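Local coordinates for YrdC-like domain-containing protein (Streptococcus mutans, PDB 3L7V) that is of unknown function but belongs to the YrdC/Sua5 family, may bind double-stranded RNA and may act in tRNA modification, at residues S73-F82 with G145-T153; I125-W133 with V238-L249. All coordinates share one frame; numbering follows the deposited sequence.

Interaction 1 of 2, residues S73-F82 with G145-T153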
loop_
_atom_site.group_PDB
_atom_site.type_symbol
_atom_site.label_atom_id
_atom_site.label_comp_id
_atom_site.label_asym_id
_atom_site.label_seq_id
_atom_site.Cartn_x
_atom_site.Cartn_y
_atom_site.Cartn_z
ATOM N N SER A 73 -1.200 -7.159 10.910
ATOM C CA SER A 73 0.182 -7.627 10.805
ATOM C C SER A 73 0.400 -9.155 10.919
ATOM O O SER A 73 1.541 -9.604 10.998
ATOM C CB SER A 73 1.093 -6.866 11.781
ATOM O OG SER A 73 0.885 -7.292 13.112
ATOM N N ASP A 74 -0.671 -9.949 10.906
ATOM C CA ASP A 74 -0.513 -11.404 10.868
ATOM C C ASP A 74 -1.645 -12.152 10.162
ATOM O O ASP A 74 -2.646 -11.559 9.764
ATOM C CB ASP A 74 -0.294 -11.965 12.278
ATOM C CG ASP A 74 -1.437 -11.633 13.225
ATOM O OD1 ASP A 74 -2.566 -11.372 12.746
ATOM O OD2 ASP A 74 -1.199 -11.629 14.452
ATOM N N LYS A 75 -1.480 -13.460 10.003
ATOM C CA LYS A 75 -2.487 -14.289 9.328
ATOM C C LYS A 75 -3.882 -14.247 9.992
ATOM O O LYS A 75 -4.902 -14.098 9.304
ATOM C CB LYS A 75 -1.980 -15.733 9.211
ATOM C CG LYS A 75 -2.965 -16.717 8.597
ATOM C CD LYS A 75 -3.108 -16.506 7.108
ATOM C CE LYS A 75 -3.954 -17.616 6.475
ATOM N NZ LYS A 75 -3.242 -18.924 6.386
ATOM N N LYS A 76 -3.926 -14.380 11.318
ATOM C CA LYS A 76 -5.183 -14.260 12.069
ATOM C C LYS A 76 -5.915 -12.925 11.831
ATOM O O LYS A 76 -7.146 -12.888 11.760
ATOM C CB LYS A 76 -4.943 -14.454 13.571
ATOM C CG LYS A 76 -5.442 -15.765 14.131
ATOM C CD LYS A 76 -6.942 -15.700 14.438
ATOM C CE LYS A 76 -7.789 -15.838 13.176
ATOM N NZ LYS A 76 -9.226 -15.512 13.402
ATOM N N GLY A 77 -5.161 -11.832 11.721
ATOM C CA GLY A 77 -5.753 -10.537 11.428
ATOM C C GLY A 77 -6.223 -10.436 9.985
ATOM O O GLY A 77 -7.238 -9.794 9.705
ATOM N N LEU A 78 -5.483 -11.076 9.073
ATOM C CA LEU A 78 -5.821 -11.078 7.648
ATOM C C LEU A 78 -7.114 -11.823 7.360
ATOM O O LEU A 78 -7.928 -11.361 6.564
ATOM C CB LEU A 78 -4.675 -11.649 6.801
ATOM C CG LEU A 78 -3.528 -10.687 6.499
ATOM C CD1 LEU A 78 -2.238 -11.431 6.184
ATOM C CD2 LEU A 78 -3.916 -9.737 5.354
ATOM N N GLU A 79 -7.297 -12.976 8.001
ATOM C CA GLU A 79 -8.571 -13.702 7.919
ATOM C C GLU A 79 -9.767 -12.830 8.325
ATOM O O GLU A 79 -10.800 -12.827 7.663
ATOM C CB GLU A 79 -8.540 -14.961 8.797
ATOM C CG GLU A 79 -7.472 -15.973 8.422
ATOM C CD GLU A 79 -7.838 -16.803 7.212
ATOM O OE1 GLU A 79 -7.067 -17.733 6.878
ATOM O OE2 GLU A 79 -8.892 -16.535 6.596
ATOM N N ARG A 80 -9.620 -12.098 9.423
ATOM C CA ARG A 80 -10.674 -11.202 9.883
ATOM C C ARG A 80 -10.984 -10.133 8.817
ATOM O O ARG A 80 -12.137 -9.790 8.598
ATOM C CB ARG A 80 -10.313 -10.574 11.252
ATOM C CG ARG A 80 -10.209 -11.596 12.430
ATOM C CD ARG A 80 -9.621 -10.982 13.729
ATOM N NE ARG A 80 -10.541 -10.043 14.391
ATOM C CZ ARG A 80 -10.190 -9.117 15.285
ATOM N NH1 ARG A 80 -8.922 -8.958 15.640
ATOM N NH2 ARG A 80 -11.112 -8.321 15.816
ATOM N N LYS A 81 -9.955 -9.635 8.135
ATOM C CA LYS A 81 -10.138 -8.574 7.144
ATOM C C LYS A 81 -10.934 -9.038 5.936
ATOM O O LYS A 81 -11.900 -8.394 5.541
ATOM C CB LYS A 81 -8.799 -8.002 6.666
ATOM C CG LYS A 81 -8.927 -6.569 6.189
ATOM C CD LYS A 81 -8.106 -6.302 4.957
ATOM C CE LYS A 81 -6.638 -6.487 5.208
ATOM N NZ LYS A 81 -5.967 -6.748 3.925
ATOM N N PHE A 82 -10.506 -10.148 5.345
ATOM C CA PHE A 82 -11.178 -10.710 4.184
ATOM C C PHE A 82 -12.651 -11.043 4.500
ATOM O O PHE A 82 -13.545 -10.716 3.714
ATOM C CB PHE A 82 -10.402 -11.930 3.649
ATOM C CG PHE A 82 -9.215 -11.567 2.767
ATOM C CD1 PHE A 82 -8.065 -11.000 3.309
ATOM C CD2 PHE A 82 -9.256 -11.792 1.395
ATOM C CE1 PHE A 82 -6.979 -10.662 2.503
ATOM C CE2 PHE A 82 -8.170 -11.454 0.577
ATOM C CZ PHE A 82 -7.029 -10.887 1.135
ATOM N N GLY A 145 5.634 -19.178 9.636
ATOM C CA GLY A 145 4.900 -20.421 9.766
ATOM C C GLY A 145 3.390 -20.293 9.842
ATOM O O GLY A 145 2.688 -21.308 9.810
ATOM N N ASP A 146 2.876 -19.066 9.936
ATOM C CA ASP A 146 1.425 -18.883 9.995
ATOM C C ASP A 146 0.728 -18.884 8.633
ATOM O O ASP A 146 -0.486 -18.710 8.562
ATOM C CB ASP A 146 1.013 -17.666 10.856
ATOM C CG ASP A 146 1.478 -16.333 10.285
ATOM O OD1 ASP A 146 1.191 -15.296 10.928
ATOM O OD2 ASP A 146 2.125 -16.311 9.214
ATOM N N GLY A 147 1.493 -19.095 7.563
ATOM C CA GLY A 147 0.946 -19.175 6.212
ATOM C C GLY A 147 0.370 -17.878 5.645
ATOM O O GLY A 147 -0.607 -17.908 4.892
ATOM N N ARG A 148 0.975 -16.741 5.997
ATOM C CA ARG A 148 0.482 -15.419 5.568
ATOM C C ARG A 148 0.698 -15.114 4.070
ATOM O O ARG A 148 -0.014 -14.280 3.495
ATOM C CB ARG A 148 1.105 -14.313 6.427
ATOM C CG ARG A 148 2.619 -14.311 6.408
ATOM C CD ARG A 148 3.197 -13.210 7.290
ATOM N NE ARG A 148 2.946 -13.460 8.703
ATOM C CZ ARG A 148 3.371 -12.674 9.686
ATOM N NH1 ARG A 148 3.099 -12.987 10.945
ATOM N NH2 ARG A 148 4.067 -11.577 9.415
ATOM N N GLU A 149 1.669 -15.801 3.457
ATOM C CA GLU A 149 1.985 -15.664 2.030
ATOM C C GLU A 149 0.765 -15.948 1.173
ATOM O O GLU A 149 0.714 -15.588 -0.004
ATOM C CB GLU A 149 3.105 -16.627 1.609
ATOM C CG GLU A 149 4.086 -16.980 2.702
ATOM C CD GLU A 149 3.575 -18.091 3.604
ATOM O OE1 GLU A 149 3.134 -19.129 3.065
ATOM O OE2 GLU A 149 3.624 -17.926 4.844
ATOM N N GLU A 150 -0.213 -16.618 1.762
ATOM C CA GLU A 150 -1.416 -16.980 1.036
ATOM C C GLU A 150 -2.292 -15.740 0.807
ATOM O O GLU A 150 -2.973 -15.632 -0.215
ATOM C CB GLU A 150 -2.162 -18.081 1.799
ATOM C CG GLU A 150 -3.548 -18.413 1.288
ATOM C CD GLU A 150 -4.364 -19.241 2.292
ATOM O OE1 GLU A 150 -5.502 -19.642 1.951
ATOM O OE2 GLU A 150 -3.872 -19.491 3.419
ATOM N N LEU A 151 -2.246 -14.792 1.745
ATOM C CA LEU A 151 -3.141 -13.631 1.712
ATOM C C LEU A 151 -2.488 -12.263 1.373
ATOM O O LEU A 151 -3.193 -11.265 1.222
ATOM C CB LEU A 151 -3.951 -13.528 3.017
ATOM C CG LEU A 151 -5.033 -14.578 3.320
ATOM C CD1 LEU A 151 -5.970 -14.791 2.139
ATOM C CD2 LEU A 151 -4.401 -15.888 3.715
HETATM N N MSE A 152 -1.164 -12.207 1.247
HETATM C CA MSE A 152 -0.518 -10.948 0.867
HETATM C C MSE A 152 0.532 -11.047 -0.264
HETATM O O MSE A 152 1.252 -10.092 -0.534
HETATM C CB MSE A 152 0.024 -10.203 2.096
HETATM C CG MSE A 152 0.519 -11.083 3.240
HETATM SE SE MSE A 152 2.243 -11.936 2.916
HETATM C CE MSE A 152 3.182 -10.407 2.076
ATOM N N THR A 153 0.614 -12.211 -0.902
ATOM C CA THR A 153 1.274 -12.353 -2.196
ATOM C C THR A 153 0.292 -13.057 -3.121
ATOM O O THR A 153 -0.653 -13.698 -2.654
ATOM C CB THR A 153 2.583 -13.191 -2.135
ATOM O OG1 THR A 153 2.272 -14.576 -1.962
ATOM C CG2 THR A 153 3.490 -12.734 -1.010
#

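Interaction 2 of 2, residues I125-W133 with V238-L249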
loop_
_atom_site.group_PDB
_atom_site.type_symbol
_atom_site.label_atom_id
_atom_site.label_comp_id
_atom_site.label_asym_id
_atom_site.label_seq_id
_atom_site.Cartn_x
_atom_site.Cartn_y
_atom_site.Cartn_z
ATOM N N ILE A 125 5.054 11.779 -2.761
ATOM C CA ILE A 125 3.918 11.387 -3.589
ATOM C C ILE A 125 3.543 9.927 -3.355
ATOM O O ILE A 125 4.405 9.047 -3.399
ATOM C CB ILE A 125 4.179 11.561 -5.078
ATOM C CG1 ILE A 125 4.627 12.988 -5.415
ATOM C CG2 ILE A 125 2.914 11.231 -5.845
ATOM C CD1 ILE A 125 5.268 13.102 -6.793
ATOM N N LEU A 126 2.253 9.687 -3.121
ATOM C CA LEU A 126 1.728 8.338 -2.941
ATOM C C LEU A 126 1.941 7.459 -4.192
ATOM O O LEU A 126 1.538 7.827 -5.302
ATOM C CB LEU A 126 0.244 8.397 -2.512
ATOM C CG LEU A 126 -0.746 7.226 -2.713
ATOM C CD1 LEU A 126 -0.134 5.852 -2.560
ATOM C CD2 LEU A 126 -1.939 7.369 -1.783
ATOM N N LEU A 127 2.559 6.294 -4.002
ATOM C CA LEU A 127 2.918 5.423 -5.130
ATOM C C LEU A 127 2.895 3.933 -4.752
ATOM O O LEU A 127 3.435 3.562 -3.711
ATOM C CB LEU A 127 4.324 5.815 -5.658
ATOM C CG LEU A 127 4.989 4.954 -6.730
ATOM C CD1 LEU A 127 4.399 5.255 -8.122
ATOM C CD2 LEU A 127 6.496 5.191 -6.724
ATOM N N GLY A 128 2.298 3.091 -5.604
ATOM C CA GLY A 128 2.362 1.637 -5.454
ATOM C C GLY A 128 2.877 0.872 -6.690
ATOM O O GLY A 128 2.457 1.140 -7.813
ATOM N N CYS A 129 3.793 -0.079 -6.494
ATOM C CA CYS A 129 4.346 -0.847 -7.614
ATOM C C CYS A 129 4.335 -2.346 -7.335
ATOM O O CYS A 129 4.684 -2.787 -6.233
ATOM C CB CYS A 129 5.788 -0.415 -7.961
ATOM S SG CYS A 129 6.071 1.297 -8.567
ATOM N N ILE A 130 3.967 -3.121 -8.350
ATOM C CA ILE A 130 3.948 -4.578 -8.264
ATOM C C ILE A 130 5.338 -5.133 -8.559
ATOM O O ILE A 130 5.830 -5.017 -9.692
ATOM C CB ILE A 130 2.926 -5.176 -9.255
ATOM C CG1 ILE A 130 1.540 -4.588 -8.995
ATOM C CG2 ILE A 130 2.887 -6.713 -9.164
ATOM C CD1 ILE A 130 0.467 -5.211 -9.835
ATOM N N LEU A 131 5.955 -5.732 -7.532
ATOM C CA LEU A 131 7.321 -6.281 -7.599
ATOM C C LEU A 131 7.441 -7.753 -7.103
ATOM O O LEU A 131 6.572 -8.241 -6.390
ATOM C CB LEU A 131 8.271 -5.377 -6.792
ATOM C CG LEU A 131 8.491 -3.953 -7.331
ATOM C CD1 LEU A 131 9.085 -3.019 -6.268
ATOM C CD2 LEU A 131 9.356 -3.972 -8.611
ATOM N N PRO A 132 8.526 -8.456 -7.482
ATOM C CA PRO A 132 8.830 -9.785 -6.914
ATOM C C PRO A 132 9.580 -9.672 -5.584
ATOM O O PRO A 132 10.220 -8.654 -5.341
ATOM C CB PRO A 132 9.771 -10.420 -7.954
ATOM C CG PRO A 132 9.925 -9.383 -9.083
ATOM C CD PRO A 132 9.526 -8.054 -8.487
ATOM N N TRP A 133 9.521 -10.700 -4.744
ATOM C CA TRP A 133 10.310 -10.729 -3.494
ATOM C C TRP A 133 11.732 -11.231 -3.726
ATOM O O TRP A 133 11.964 -12.101 -4.570
ATOM C CB TRP A 133 9.649 -11.625 -2.428
ATOM C CG TRP A 133 8.424 -11.038 -1.780
ATOM C CD1 TRP A 133 7.192 -10.859 -2.355
ATOM C CD2 TRP A 133 8.307 -10.567 -0.427
ATOM N NE1 TRP A 133 6.322 -10.297 -1.445
ATOM C CE2 TRP A 133 6.978 -10.115 -0.255
ATOM C CE3 TRP A 133 9.193 -10.483 0.656
ATOM C CZ2 TRP A 133 6.519 -9.582 0.955
ATOM C CZ3 TRP A 133 8.732 -9.954 1.856
ATOM C CH2 TRP A 133 7.406 -9.513 1.993
ATOM N N VAL A 238 -2.460 5.546 -7.521
ATOM C CA VAL A 238 -1.961 4.981 -8.772
ATOM C C VAL A 238 -1.249 3.650 -8.531
ATOM O O VAL A 238 -0.553 3.500 -7.532
ATOM C CB VAL A 238 -0.933 5.939 -9.436
ATOM C CG1 VAL A 238 -0.171 5.231 -10.545
ATOM C CG2 VAL A 238 -1.614 7.196 -9.955
HETATM N N MSE A 239 -1.428 2.690 -9.436
HETATM C CA MSE A 239 -0.645 1.438 -9.412
HETATM C C MSE A 239 0.166 1.235 -10.697
HETATM O O MSE A 239 -0.369 1.399 -11.795
HETATM C CB MSE A 239 -1.546 0.215 -9.169
HETATM C CG MSE A 239 -1.781 -0.106 -7.683
HETATM SE SE MSE A 239 -2.757 -1.788 -7.300
HETATM C CE MSE A 239 -1.815 -2.989 -8.482
ATOM N N VAL A 240 1.445 0.874 -10.560
ATOM C CA VAL A 240 2.315 0.614 -11.731
ATOM C C VAL A 240 2.906 -0.797 -11.692
ATOM O O VAL A 240 3.565 -1.164 -10.721
ATOM C CB VAL A 240 3.493 1.629 -11.824
ATOM C CG1 VAL A 240 4.398 1.313 -13.016
ATOM C CG2 VAL A 240 2.980 3.044 -11.944
ATOM N N SER A 241 2.674 -1.594 -12.735
ATOM C CA SER A 241 3.273 -2.929 -12.804
ATOM C C SER A 241 4.728 -2.888 -13.296
ATOM O O SER A 241 5.015 -2.338 -14.361
ATOM C CB SER A 241 2.456 -3.842 -13.719
ATOM O OG SER A 241 3.025 -5.144 -13.731
HETATM N N MSE A 242 5.627 -3.494 -12.522
HETATM C CA MSE A 242 7.060 -3.509 -12.811
HETATM C C MSE A 242 7.573 -4.934 -13.086
HETATM O O MSE A 242 8.755 -5.244 -12.885
HETATM C CB MSE A 242 7.838 -2.870 -11.642
HETATM C CG MSE A 242 7.597 -1.339 -11.470
HETATM SE SE MSE A 242 8.362 -0.311 -12.971
HETATM C CE MSE A 242 8.174 1.504 -12.234
ATOM N N VAL A 243 6.690 -5.776 -13.605
ATOM C CA VAL A 243 6.926 -7.207 -13.705
ATOM C C VAL A 243 6.350 -7.641 -15.050
ATOM O O VAL A 243 5.443 -6.993 -15.551
ATOM C CB VAL A 243 6.166 -7.921 -12.518
ATOM C CG1 VAL A 243 4.868 -8.590 -12.986
ATOM C CG2 VAL A 243 7.048 -8.886 -11.777
ATOM N N ASP A 244 6.859 -8.712 -15.664
ATOM C CA ASP A 244 6.186 -9.220 -16.866
ATOM C C ASP A 244 5.044 -10.184 -16.499
ATOM O O ASP A 244 4.707 -10.340 -15.324
ATOM C CB ASP A 244 7.166 -9.864 -17.849
ATOM C CG ASP A 244 7.803 -11.119 -17.297
ATOM O OD1 ASP A 244 8.994 -11.347 -17.588
ATOM O OD2 ASP A 244 7.127 -11.870 -16.557
ATOM N N LYS A 245 4.454 -10.831 -17.499
ATOM C CA LYS A 245 3.240 -11.612 -17.266
ATOM C C LYS A 245 3.467 -12.854 -16.404
ATOM O O LYS A 245 2.518 -13.410 -15.848
ATOM C CB LYS A 245 2.543 -11.973 -18.587
ATOM C CG LYS A 245 3.336 -12.897 -19.497
ATOM N N ASP A 246 4.723 -13.278 -16.278
ATOM C CA ASP A 246 5.058 -14.424 -15.433
ATOM C C ASP A 246 5.498 -14.023 -14.025
ATOM O O ASP A 246 5.801 -14.881 -13.202
ATOM C CB ASP A 246 6.147 -15.284 -16.083
ATOM C CG ASP A 246 5.727 -15.837 -17.428
ATOM O OD1 ASP A 246 4.507 -15.896 -17.698
ATOM O OD2 ASP A 246 6.617 -16.218 -18.215
ATOM N N GLY A 247 5.545 -12.724 -13.747
ATOM C CA GLY A 247 5.974 -12.261 -12.437
ATOM C C GLY A 247 7.466 -11.969 -12.325
ATOM O O GLY A 247 7.966 -11.657 -11.234
ATOM N N LYS A 248 8.183 -12.072 -13.443
ATOM C CA LYS A 248 9.609 -11.748 -13.468
ATOM C C LYS A 248 9.855 -10.236 -13.648
ATOM O O LYS A 248 9.135 -9.580 -14.395
ATOM C CB LYS A 248 10.315 -12.545 -14.572
ATOM N N LEU A 249 10.857 -9.695 -12.949
ATOM C CA LEU A 249 11.245 -8.278 -13.071
ATOM C C LEU A 249 11.471 -7.840 -14.534
ATOM O O LEU A 249 12.043 -8.591 -15.316
ATOM C CB LEU A 249 12.517 -8.016 -12.241
ATOM C CG LEU A 249 12.945 -6.589 -11.858
ATOM C CD1 LEU A 249 11.828 -5.855 -11.132
ATOM C CD2 LEU A 249 14.229 -6.607 -11.000
HETATM O O HOH W 1 -1.268 7.796 -6.272
#

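Interaction 1 of 2, residues S73-F82 with G145-T153
Lys75, in the first turn of helix 75-85, reaches across to the loop and short helix of 145-153 and joins the greasy half of this contact to its polar half. On the tight side, Leu151 wedges between side chains of that helix. Its CD1 sits over the face of the Phe82 ring, 4.2 Å from the centroid and 10° off the normal, a CH-pi contact. Leu151 CD2 lies 3.3 Å from Lys75 CE, closer than usual van der Waals contact. Branched leucine can thus offer one methyl to the ring and the other to the lysine methylenes. Leu78 completes the patch, with CD1 4.0 Å from CG of Met152, a selenomethionine.

Toward solvent the contact is looser and charged. With CG anti to the backbone N (chi1 177°) and bends at chi2 and chi4, Lys75 carries NZ to Glu150 OE2, a salt bridge of 3.1 Å. NZ also donates to Gly147 O, from above the carbonyl plane. Gly147 has positive phi, a backbone shape easy for glycine.

Asp146 is held side-on by Arg148: NE lies 3.0 Å from OD2 and NH1 3.0 Å from OD1. That OD1 also accepts a weak bond from Lys75 N, while Asp74 caps the same helix start through Gly77 N. Two acidic side chains thus gather at a helix N terminus, whose dipole would probably stabilise their negative charge; Arg148 would probably do the same for Asp146.

Interaction 2 of 2, residues I125-W133 with V238-L249
Ile130 and the selenomethionine Met239 cross obliquely on one face of a parallel strand pair, where Ile130 CD1 meets Met239 CE at a tight 3.5 Å. The bend of Met239 at chi3 (46°) turns its methyl to that branch, as a long, unbranched chain can.

On the other face Cys129 packs its small sulfur, Cys129 SG lying 4.2 Å from Val240 CB. Farther along, Leu131 and Met242 run alongside each other in the same sense, with Leu131 CD2 3.6 Å from Met242 CB. Leu249 CD1 touches Leu131 CD2 (4.0 Å), and the Leu249 side chain runs at about a right angle to Pro132. Val243 runs antiparallel to Pro132, its CG2 against Pro132 CG.

Between the strands, Gly128 O accepts from Val240 N (2.9 Å), Ile130 N donates to Val240 O (3.1 Å), and Ile130 O takes Met242 N. A water spans Leu126 O and Val238 N just ahead of the Gly128-Met239 pair. Asp244 OD2 accepts from Asp246 N, an Asx turn, and from Lys248 N on the opposite face of the carboxylate, bracing the type I turn Asp244-Gly247.

Strand 127-132 is flanked by antiparallel 158-163, and 239-241 by antiparallel 265-268. Helix 111-123 covers Cys129, Met242 and Leu249, while helix 273-283 packs on Val238.

From the N terminus, the chain first lays down 73-82, then 125-133, before 145-153 returns to the first segment and closes interaction 1, a loop of 62 intervening residues. Interaction 2 closes later, when 238-249 comes back to 125-133 across 104 residues. The segments therefore alternate, and the two loops cross rather than nest. Interaction 1 fastens helix 75-85 to the short helix 149-152; interaction 2 joins two neighbouring strands of the mixed sheet. Their centres lie about 21 Å apart, yet they touch at Trp133, which follows strand 127-132: Trp133 CZ2 is 3.6 Å from Met152 CE, and Trp133 NE1 lies 3.8 Å from Thr153 CG2.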